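Local coordinates for protein phosphotriesterase, putative (Deinococcus radiodurans, PDB 4J35) that probably hydrolyses lactones at a two-metal centre and is here a variant engineered for organophosphate hydrolysis, at residues A[43-48]-A[266-271]; A[95-100]-A[174-179]; A[299-302]-A[306-309]. The protein carries 7 engineered substitutions. All coordinates share one frame; numbering follows the deposited sequence.

Contact 1. Residues A[43-48]-A[266-271]; sequences AAALAS and IWHWLG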
loop_
_atom_site.group_PDB
_atom_site.type_symbol
_atom_site.label_atom_id
_atom_site.label_comp_id
_atom_site.label_asym_id
_atom_site.label_seq_id
_atom_site.Cartn_x
_atom_site.Cartn_y
_atom_site.Cartn_z
ATOM N N ALA A 43 15.060 9.832 -16.868
ATOM C CA ALA A 43 14.705 9.220 -18.142
ATOM C C ALA A 43 14.620 7.708 -18.008
ATOM O O ALA A 43 13.713 7.097 -18.536
ATOM C CB ALA A 43 15.735 9.594 -19.253
ATOM N N ALA A 44 15.593 7.109 -17.330
ATOM C CA ALA A 44 15.633 5.660 -17.158
ATOM C C ALA A 44 14.445 5.169 -16.316
ATOM O O ALA A 44 13.875 4.111 -16.589
ATOM C CB ALA A 44 16.944 5.246 -16.494
ATOM N N ALA A 45 14.083 5.940 -15.292
ATOM C CA ALA A 45 12.960 5.577 -14.430
ATOM C C ALA A 45 11.644 5.673 -15.194
ATOM O O ALA A 45 10.774 4.803 -15.095
ATOM C CB ALA A 45 12.926 6.485 -13.196
ATOM N N LEU A 46 11.467 6.774 -15.909
ATOM C CA LEU A 46 10.251 6.971 -16.693
ATOM C C LEU A 46 10.067 5.851 -17.695
ATOM O O LEU A 46 8.965 5.337 -17.866
ATOM C CB LEU A 46 10.282 8.311 -17.431
ATOM C CG LEU A 46 8.988 8.652 -18.190
ATOM C CD1 LEU A 46 7.831 8.790 -17.236
ATOM C CD2 LEU A 46 9.140 9.928 -18.999
ATOM N N ALA A 47 11.145 5.476 -18.374
ATOM C CA ALA A 47 11.064 4.403 -19.351
ATOM C C ALA A 47 10.671 3.090 -18.696
ATOM O O ALA A 47 9.780 2.387 -19.173
ATOM C CB ALA A 47 12.402 4.256 -20.099
ATOM N N SER A 48 11.337 2.751 -17.600
ATOM C CA SER A 48 11.098 1.475 -16.945
ATOM C C SER A 48 9.675 1.399 -16.367
ATOM O O SER A 48 8.981 0.396 -16.530
ATOM C CB SER A 48 12.132 1.283 -15.841
ATOM O OG SER A 48 12.013 0.001 -15.258
ATOM N N ILE A 266 8.533 -2.881 -6.109
ATOM C CA ILE A 266 9.157 -1.582 -6.295
ATOM C C ILE A 266 9.575 -1.553 -7.769
ATOM O O ILE A 266 10.387 -2.378 -8.181
ATOM C CB ILE A 266 10.395 -1.431 -5.393
ATOM C CG1 ILE A 266 9.984 -1.261 -3.919
ATOM C CG2 ILE A 266 11.269 -0.279 -5.862
ATOM C CD1 ILE A 266 11.194 -1.451 -2.988
ATOM N N TRP A 267 9.020 -0.655 -8.569
ATOM C CA TRP A 267 9.318 -0.722 -10.008
ATOM C C TRP A 267 10.619 -0.062 -10.350
ATOM O O TRP A 267 11.236 -0.377 -11.374
ATOM C CB TRP A 267 8.240 -0.077 -10.852
ATOM C CG TRP A 267 6.856 -0.548 -10.530
ATOM C CD1 TRP A 267 6.478 -1.507 -9.619
ATOM C CD2 TRP A 267 5.661 -0.050 -11.114
ATOM N NE1 TRP A 267 5.091 -1.627 -9.610
ATOM C CE2 TRP A 267 4.575 -0.735 -10.512
ATOM C CE3 TRP A 267 5.397 0.910 -12.099
ATOM C CZ2 TRP A 267 3.253 -0.488 -10.870
ATOM C CZ3 TRP A 267 4.077 1.157 -12.445
ATOM C CH2 TRP A 267 3.023 0.464 -11.827
ATOM N N HIS A 268 11.043 0.878 -9.523
ATOM C CA HIS A 268 12.338 1.533 -9.742
ATOM C C HIS A 268 12.906 1.960 -8.413
ATOM O O HIS A 268 12.281 2.675 -7.667
ATOM C CB HIS A 268 12.176 2.760 -10.619
ATOM C CG HIS A 268 13.441 3.536 -10.814
ATOM N ND1 HIS A 268 14.328 3.256 -11.824
ATOM C CD2 HIS A 268 13.962 4.580 -10.130
ATOM C CE1 HIS A 268 15.343 4.104 -11.765
ATOM N NE2 HIS A 268 15.142 4.920 -10.749
ATOM N N TRP A 269 14.103 1.507 -8.114
ATOM C CA TRP A 269 14.667 1.766 -6.806
ATOM C C TRP A 269 15.480 3.078 -6.767
ATOM O O TRP A 269 16.243 3.385 -7.694
ATOM C CB TRP A 269 15.467 0.521 -6.441
ATOM C CG TRP A 269 16.543 0.628 -5.448
ATOM C CD1 TRP A 269 17.868 0.962 -5.678
ATOM C CD2 TRP A 269 16.447 0.295 -4.065
ATOM N NE1 TRP A 269 18.582 0.891 -4.506
ATOM C CE2 TRP A 269 17.740 0.487 -3.499
ATOM C CE3 TRP A 269 15.391 -0.131 -3.243
ATOM C CZ2 TRP A 269 17.999 0.270 -2.150
ATOM C CZ3 TRP A 269 15.647 -0.338 -1.902
ATOM C CH2 TRP A 269 16.949 -0.136 -1.364
ATOM N N LEU A 270 15.297 3.859 -5.711
ATOM C CA LEU A 270 16.058 5.109 -5.535
ATOM C C LEU A 270 17.369 4.873 -4.788
ATOM O O LEU A 270 17.460 4.013 -3.912
ATOM C CB LEU A 270 15.205 6.182 -4.824
ATOM C CG LEU A 270 13.860 6.429 -5.525
ATOM C CD1 LEU A 270 12.971 7.351 -4.678
ATOM C CD2 LEU A 270 14.061 7.012 -6.931
ATOM N N GLY A 271 18.386 5.647 -5.147
ATOM C CA GLY A 271 19.711 5.447 -4.598
ATOM C C GLY A 271 20.559 4.723 -5.614
ATOM O O GLY A 271 20.167 4.606 -6.780
HETATM O O HOH W 1 13.382 0.006 -12.971
#
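The first turns of helix 42-58 face the place where the chain 266-271 turns a corner, and the backbones come nearest at Ala45 and His268, whose CA atoms are 6.2 Å apart. The methyl group of Ala45 sits squarely over the middle of the His268 imidazole: CB is 3.6 Å from the ring centroid and only 5° off the ring normal, a CH-pi contact. CG of His268 lies anti to the backbone N (chi1 176°), which carries the ring out to the helix, and chi2 near 88° turns its face to the methyl. Alanine suits the helix side because a single methyl allows the ring to lie flat and close to the helix backbone; even Ala45 CA is 3.7 Å from His268 ND1. The two segments belong to the TIM-barrel fold of the phosphotriesterase family. Strand 266-269 runs parallel to strand 17-26, with backbone hydrogen bonds between Trp267 and His23 and between His268 and Phe26, while helix 42-58 follows strand 17-26 in the chain. Beside the methyl and the ring the junction is polar and indirect. Ser48 OG stands 4.0 Å from Trp267 O, too far for a direct bond, and one water spans the two, 2.7 Å from Ser48 OG and donating to Trp267 O over 2.7 Å. The small hydroxyl of Ser48 leaves room for that water, while the Trp267 indole leans against Thr52 and Leu56 farther along the helix.

Contact 2. Residues A[95-100]-A[174-179]; sequences GFFYEG and ITHTQD. Engineered in segment 95-100: Phe97 (natural residue Tyr). Engineered in segment 174-179: Asp179 (natural residue Glu). With CO (cobalt (II) ion), chain B.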
loop_
_atom_site.group_PDB
_atom_site.type_symbol
_atom_site.label_atom_id
_atom_site.label_comp_id
_atom_site.label_asym_id
_atom_site.label_seq_id
_atom_site.Cartn_x
_atom_site.Cartn_y
_atom_site.Cartn_z
ATOM N N GLY A 95 1.470 10.210 4.230
ATOM C CA GLY A 95 1.783 9.532 5.470
ATOM C C GLY A 95 3.266 9.396 5.680
ATOM O O GLY A 95 4.064 9.748 4.794
ATOM N N PHE A 96 3.653 8.895 6.850
ATOM C CA PHE A 96 5.078 8.645 7.129
ATOM C C PHE A 96 5.272 7.194 7.535
ATOM O O PHE A 96 4.325 6.551 7.972
ATOM C CB PHE A 96 5.534 9.492 8.302
ATOM C CG PHE A 96 6.110 10.828 7.937
ATOM C CD1 PHE A 96 5.363 11.779 7.279
ATOM C CD2 PHE A 96 7.375 11.159 8.334
ATOM C CE1 PHE A 96 5.873 13.036 7.004
ATOM C CE2 PHE A 96 7.905 12.427 8.072
ATOM C CZ PHE A 96 7.146 13.360 7.392
ATOM N N PHE A 97 6.501 6.696 7.453
ATOM C CA PHE A 97 6.767 5.265 7.671
ATOM C C PHE A 97 6.979 4.915 9.158
ATOM O O PHE A 97 7.229 5.802 9.969
ATOM C CB PHE A 97 7.997 4.895 6.832
ATOM C CG PHE A 97 8.113 3.455 6.479
ATOM C CD1 PHE A 97 7.037 2.752 5.933
ATOM C CD2 PHE A 97 9.345 2.817 6.578
ATOM C CE1 PHE A 97 7.175 1.413 5.545
ATOM C CE2 PHE A 97 9.495 1.476 6.178
ATOM C CZ PHE A 97 8.407 0.776 5.666
ATOM N N TYR A 98 6.893 3.622 9.502
ATOM C CA TYR A 98 6.982 3.153 10.910
ATOM C C TYR A 98 8.251 3.648 11.632
ATOM O O TYR A 98 9.274 3.868 11.012
ATOM C CB TYR A 98 6.837 1.615 11.006
ATOM C CG TYR A 98 8.017 0.767 10.543
ATOM C CD1 TYR A 98 8.372 0.684 9.195
ATOM C CD2 TYR A 98 8.758 0.016 11.463
ATOM C CE1 TYR A 98 9.442 -0.104 8.787
ATOM C CE2 TYR A 98 9.825 -0.769 11.062
ATOM C CZ TYR A 98 10.167 -0.825 9.727
ATOM O OH TYR A 98 11.231 -1.614 9.329
ATOM N N GLU A 99 8.170 3.846 12.944
ATOM C CA GLU A 99 9.230 4.579 13.638
ATOM C C GLU A 99 9.689 4.000 14.989
ATOM O O GLU A 99 9.494 4.644 16.028
ATOM C CB GLU A 99 8.803 6.014 13.825
ATOM N N GLY A 100 10.330 2.825 14.993
ATOM C CA GLY A 100 10.606 2.037 13.801
ATOM C C GLY A 100 11.383 2.805 12.757
ATOM O O GLY A 100 11.712 3.968 12.982
ATOM N N ILE A 174 -4.782 3.009 4.128
ATOM C CA ILE A 174 -4.119 1.727 3.982
ATOM C C ILE A 174 -2.971 1.643 4.974
ATOM O O ILE A 174 -2.438 2.653 5.399
ATOM C CB ILE A 174 -3.596 1.491 2.526
ATOM C CG1 ILE A 174 -2.542 2.510 2.145
ATOM C CG2 ILE A 174 -4.794 1.539 1.551
ATOM C CD1 ILE A 174 -2.000 2.238 0.714
ATOM N N THR A 175 -2.618 0.441 5.395
ATOM C CA THR A 175 -1.559 0.348 6.377
ATOM C C THR A 175 -0.434 -0.621 6.030
ATOM O O THR A 175 -0.528 -1.442 5.112
ATOM C CB THR A 175 -2.063 -0.045 7.769
ATOM O OG1 THR A 175 -2.276 -1.455 7.833
ATOM C CG2 THR A 175 -3.356 0.681 8.091
ATOM N N HIS A 176 0.649 -0.449 6.793
ATOM C CA HIS A 176 1.766 -1.361 6.845
ATOM C C HIS A 176 1.767 -2.031 8.223
ATOM O O HIS A 176 1.656 -1.344 9.237
ATOM C CB HIS A 176 3.068 -0.546 6.659
ATOM C CG HIS A 176 4.340 -1.271 7.032
ATOM N ND1 HIS A 176 5.269 -1.685 6.113
ATOM C CD2 HIS A 176 4.874 -1.554 8.251
ATOM C CE1 HIS A 176 6.298 -2.242 6.734
ATOM N NE2 HIS A 176 6.079 -2.179 8.029
ATOM N N THR A 177 1.864 -3.352 8.249
ATOM C CA THR A 177 2.141 -4.081 9.479
ATOM C C THR A 177 3.525 -4.701 9.356
ATOM O O THR A 177 3.933 -5.139 8.277
ATOM C CB THR A 177 1.091 -5.196 9.798
ATOM O OG1 THR A 177 1.001 -6.129 8.710
ATOM C CG2 THR A 177 -0.292 -4.593 10.039
ATOM N N GLN A 178 4.251 -4.739 10.464
ATOM C CA GLN A 178 5.627 -5.220 10.467
ATOM C C GLN A 178 5.668 -6.682 10.939
ATOM O O GLN A 178 5.146 -7.015 11.999
ATOM C CB GLN A 178 6.456 -4.313 11.372
ATOM C CG GLN A 178 7.935 -4.617 11.449
ATOM C CD GLN A 178 8.666 -4.309 10.152
ATOM O OE1 GLN A 178 8.238 -3.458 9.369
ATOM N NE2 GLN A 178 9.767 -5.005 9.917
ATOM N N ASP A 179 6.283 -7.544 10.139
ATOM C CA ASP A 179 6.435 -8.967 10.460
ATOM C C ASP A 179 5.146 -9.646 10.976
ATOM O O ASP A 179 5.180 -10.397 11.943
ATOM C CB ASP A 179 7.604 -9.172 11.448
ATOM C CG ASP A 179 7.836 -10.640 11.800
ATOM O OD1 ASP A 179 8.395 -11.403 10.968
ATOM O OD2 ASP A 179 7.469 -11.032 12.932
HETATM CO CO CO B . 4.888 -1.781 4.005
#
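Phe97 and Tyr98 approach the metal ligand His176 with two differently turned rings. The engineered Phe97, a tyrosine in the natural sequence, directs its edge at the imidazole face in a T-shaped pair, with CE1 3.7 Å from His176 ND1 and the planes at 69°. The Tyr98 ring is almost parallel to the imidazole but slid aside, with little overlap, and Gln178 OE1 lies over its face, 3.3 Å from Tyr98 CZ. These loops follow strands 89-91 and 173-174 of the TIM barrel and border the metal centre, where His176 ND1 binds a cobalt ion at 2.1 Å together with His204. Histidine suits this post because its second nitrogen remains available: NE2 donates to Gln178 OE1 over 2.8 Å, in the imidazole plane, which should steady the ring's rotation. The bend of Gln178 at chi2 (69°) turns its amide back for this bond. Packing is tight where the Tyr98 face meets Gln178 OE1 and His176, and looser at the far end of the amide: Gln178 NE2 is 3.7 Å from Tyr98 OH without a hydrogen bond, and the engineered Asp179 beyond is exposed. An alanine in place of Tyr98 would remove the ring beside Gln178 OE1 and would probably leave the amide freer to swing away from His176.

Contact 3. Residues A[299-302]-A[306-309]; sequences DLRR and TEEQ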
loop_
_atom_site.group_PDB
_atom_site.type_symbol
_atom_site.label_atom_id
_atom_site.label_comp_id
_atom_site.label_asym_id
_atom_site.label_seq_id
_atom_site.Cartn_x
_atom_site.Cartn_y
_atom_site.Cartn_z
ATOM N N ASP A 299 -4.174 -19.654 -10.419
ATOM C CA ASP A 299 -3.974 -20.723 -9.465
ATOM C C ASP A 299 -5.209 -20.767 -8.498
ATOM O O ASP A 299 -5.657 -21.831 -8.138
ATOM C CB ASP A 299 -2.684 -20.542 -8.694
ATOM C CG ASP A 299 -2.375 -21.729 -7.831
ATOM O OD1 ASP A 299 -2.127 -22.809 -8.393
ATOM O OD2 ASP A 299 -2.402 -21.594 -6.596
ATOM N N LEU A 300 -5.767 -19.619 -8.156
ATOM C CA LEU A 300 -6.977 -19.619 -7.301
ATOM C C LEU A 300 -8.159 -20.270 -8.045
ATOM O O LEU A 300 -8.872 -21.092 -7.480
ATOM C CB LEU A 300 -7.335 -18.202 -6.876
ATOM C CG LEU A 300 -6.336 -17.540 -5.929
ATOM C CD1 LEU A 300 -6.705 -16.083 -5.735
ATOM C CD2 LEU A 300 -6.297 -18.280 -4.587
ATOM N N ARG A 301 -8.352 -19.905 -9.313
ATOM C CA ARG A 301 -9.381 -20.530 -10.140
ATOM C C ARG A 301 -9.186 -22.048 -10.206
ATOM O O ARG A 301 -10.149 -22.820 -10.036
ATOM C CB ARG A 301 -9.395 -19.914 -11.542
ATOM C CG ARG A 301 -9.872 -18.472 -11.533
ATOM C CD ARG A 301 -11.382 -18.415 -11.223
ATOM N NE ARG A 301 -12.167 -19.026 -12.302
ATOM C CZ ARG A 301 -12.897 -20.137 -12.234
ATOM N NH1 ARG A 301 -13.003 -20.848 -11.120
ATOM N NH2 ARG A 301 -13.521 -20.549 -13.331
ATOM N N ARG A 302 -7.952 -22.476 -10.471
ATOM C CA ARG A 302 -7.637 -23.898 -10.417
ATOM C C ARG A 302 -8.085 -24.525 -9.096
ATOM O O ARG A 302 -8.513 -25.676 -9.066
ATOM C CB ARG A 302 -6.168 -24.160 -10.560
ATOM C CG ARG A 302 -5.856 -25.635 -10.746
ATOM C CD ARG A 302 -4.327 -25.933 -10.769
ATOM N NE ARG A 302 -3.649 -25.365 -9.592
ATOM C CZ ARG A 302 -3.831 -25.780 -8.332
ATOM N NH1 ARG A 302 -4.661 -26.783 -8.064
ATOM N NH2 ARG A 302 -3.185 -25.193 -7.327
ATOM N N THR A 306 -13.997 -18.978 -7.350
ATOM C CA THR A 306 -14.854 -18.712 -8.509
ATOM C C THR A 306 -14.506 -17.394 -9.203
ATOM O O THR A 306 -13.839 -16.513 -8.636
ATOM C CB THR A 306 -16.343 -18.618 -8.134
ATOM O OG1 THR A 306 -16.571 -17.347 -7.531
ATOM C CG2 THR A 306 -16.779 -19.748 -7.187
ATOM N N GLU A 307 -14.954 -17.241 -10.447
ATOM C CA GLU A 307 -14.702 -15.991 -11.131
ATOM C C GLU A 307 -15.320 -14.837 -10.372
ATOM O O GLU A 307 -14.733 -13.769 -10.320
ATOM C CB GLU A 307 -15.187 -15.982 -12.575
ATOM C CG GLU A 307 -14.415 -16.910 -13.464
ATOM C CD GLU A 307 -12.945 -16.503 -13.623
ATOM O OE1 GLU A 307 -12.512 -15.510 -12.982
ATOM O OE2 GLU A 307 -12.220 -17.179 -14.398
ATOM N N GLU A 308 -16.511 -15.039 -9.809
ATOM C CA GLU A 308 -17.161 -13.990 -9.050
ATOM C C GLU A 308 -16.314 -13.533 -7.866
ATOM O O GLU A 308 -16.249 -12.348 -7.597
ATOM C CB GLU A 308 -18.538 -14.465 -8.562
ATOM C CG GLU A 308 -19.256 -13.435 -7.692
ATOM C CD GLU A 308 -20.659 -13.874 -7.303
ATOM O OE1 GLU A 308 -21.195 -14.804 -7.948
ATOM O OE2 GLU A 308 -21.221 -13.288 -6.353
ATOM N N GLN A 309 -15.682 -14.477 -7.169
ATOM C CA GLN A 309 -14.851 -14.169 -6.019
ATOM C C GLN A 309 -13.600 -13.427 -6.428
ATOM O O GLN A 309 -13.135 -12.542 -5.752
ATOM C CB GLN A 309 -14.454 -15.452 -5.277
ATOM C CG GLN A 309 -15.626 -16.088 -4.503
ATOM C CD GLN A 309 -15.233 -17.398 -3.851
ATOM O OE1 GLN A 309 -14.761 -18.306 -4.513
ATOM N NE2 GLN A 309 -15.411 -17.490 -2.538
#
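The guanidinium of Arg301 has the backbone N of Glu307 over one face, 3.7 Å above its plane and toward the rim, and Glu307 OE2 at its edge. The edge contact is a salt bridge, with Arg301 NE donating to Glu307 OE2 over 2.8 Å at an N-H...acceptor angle of 159°. It spans the junction of two consecutive helices, in which helix 291-303 ends, the chain turns through a short link, and helix 307-322 starts with a capping box. The two flat groups are steeply turned, their planes 71° apart, and the bridge is correspondingly lopsided: the oxygen lies near the guanidinium plane, yet the N-H reaches it from above the carboxylate plane instead of meeting the carboxylate edge-on. Only one nitrogen of Arg301 joins this bridge, while NH1 bonds to Ile305 O in the link. Arginine suits the place because one planar cation can serve both the carboxylate and the turn. Its chain is bent at chi2 (-70°) and chi3, folding the group back toward the second helix although the side chain does not start out in that direction, and Glu307 bends at chi2 to meet it. Beside the bridge, Arg301 NH1 lies 3.8 Å from Thr306 CA. On the other flank of the first helix, Arg302 and Asp299 form their own salt bridge within one turn. The ion pairs are at the surface, whereas Leu300 turns inward to Leu244, Leu247 and Met313. Threonine is apt at the N-cap because its short hydroxyl can reach an amide of the helix's first turn, and glutamine can answer with its side-chain carbonyl: Gln309 N donates to Thr306 OG1 over 3.0 Å, and Thr306 N donates to Gln309 OE1, also over 3.0 Å.

How the contacts relate
All three contacts lie within the phosphotriesterase family's TIM-barrel chain. Contact 2 is nested inside the long loop of chain closed by contact 1, and contact 3 follows both. The centres of contacts 1 and 2 are about 23 Å apart, and their nearest atoms about 9 Å. Contact 1 sets helix 42-58 against strand 266-269; contact 2 joins the loop after strand 89-91, at the other border of the same parallel sheet, to the loop after strand 173-174 of the second sheet. Contact 3, centred about 33 Å from contact 1 and 31 Å from contact 2, joins the last two helices at the surface, across the chain's centre from contact 2, which alone of the three holds a cobalt ligand.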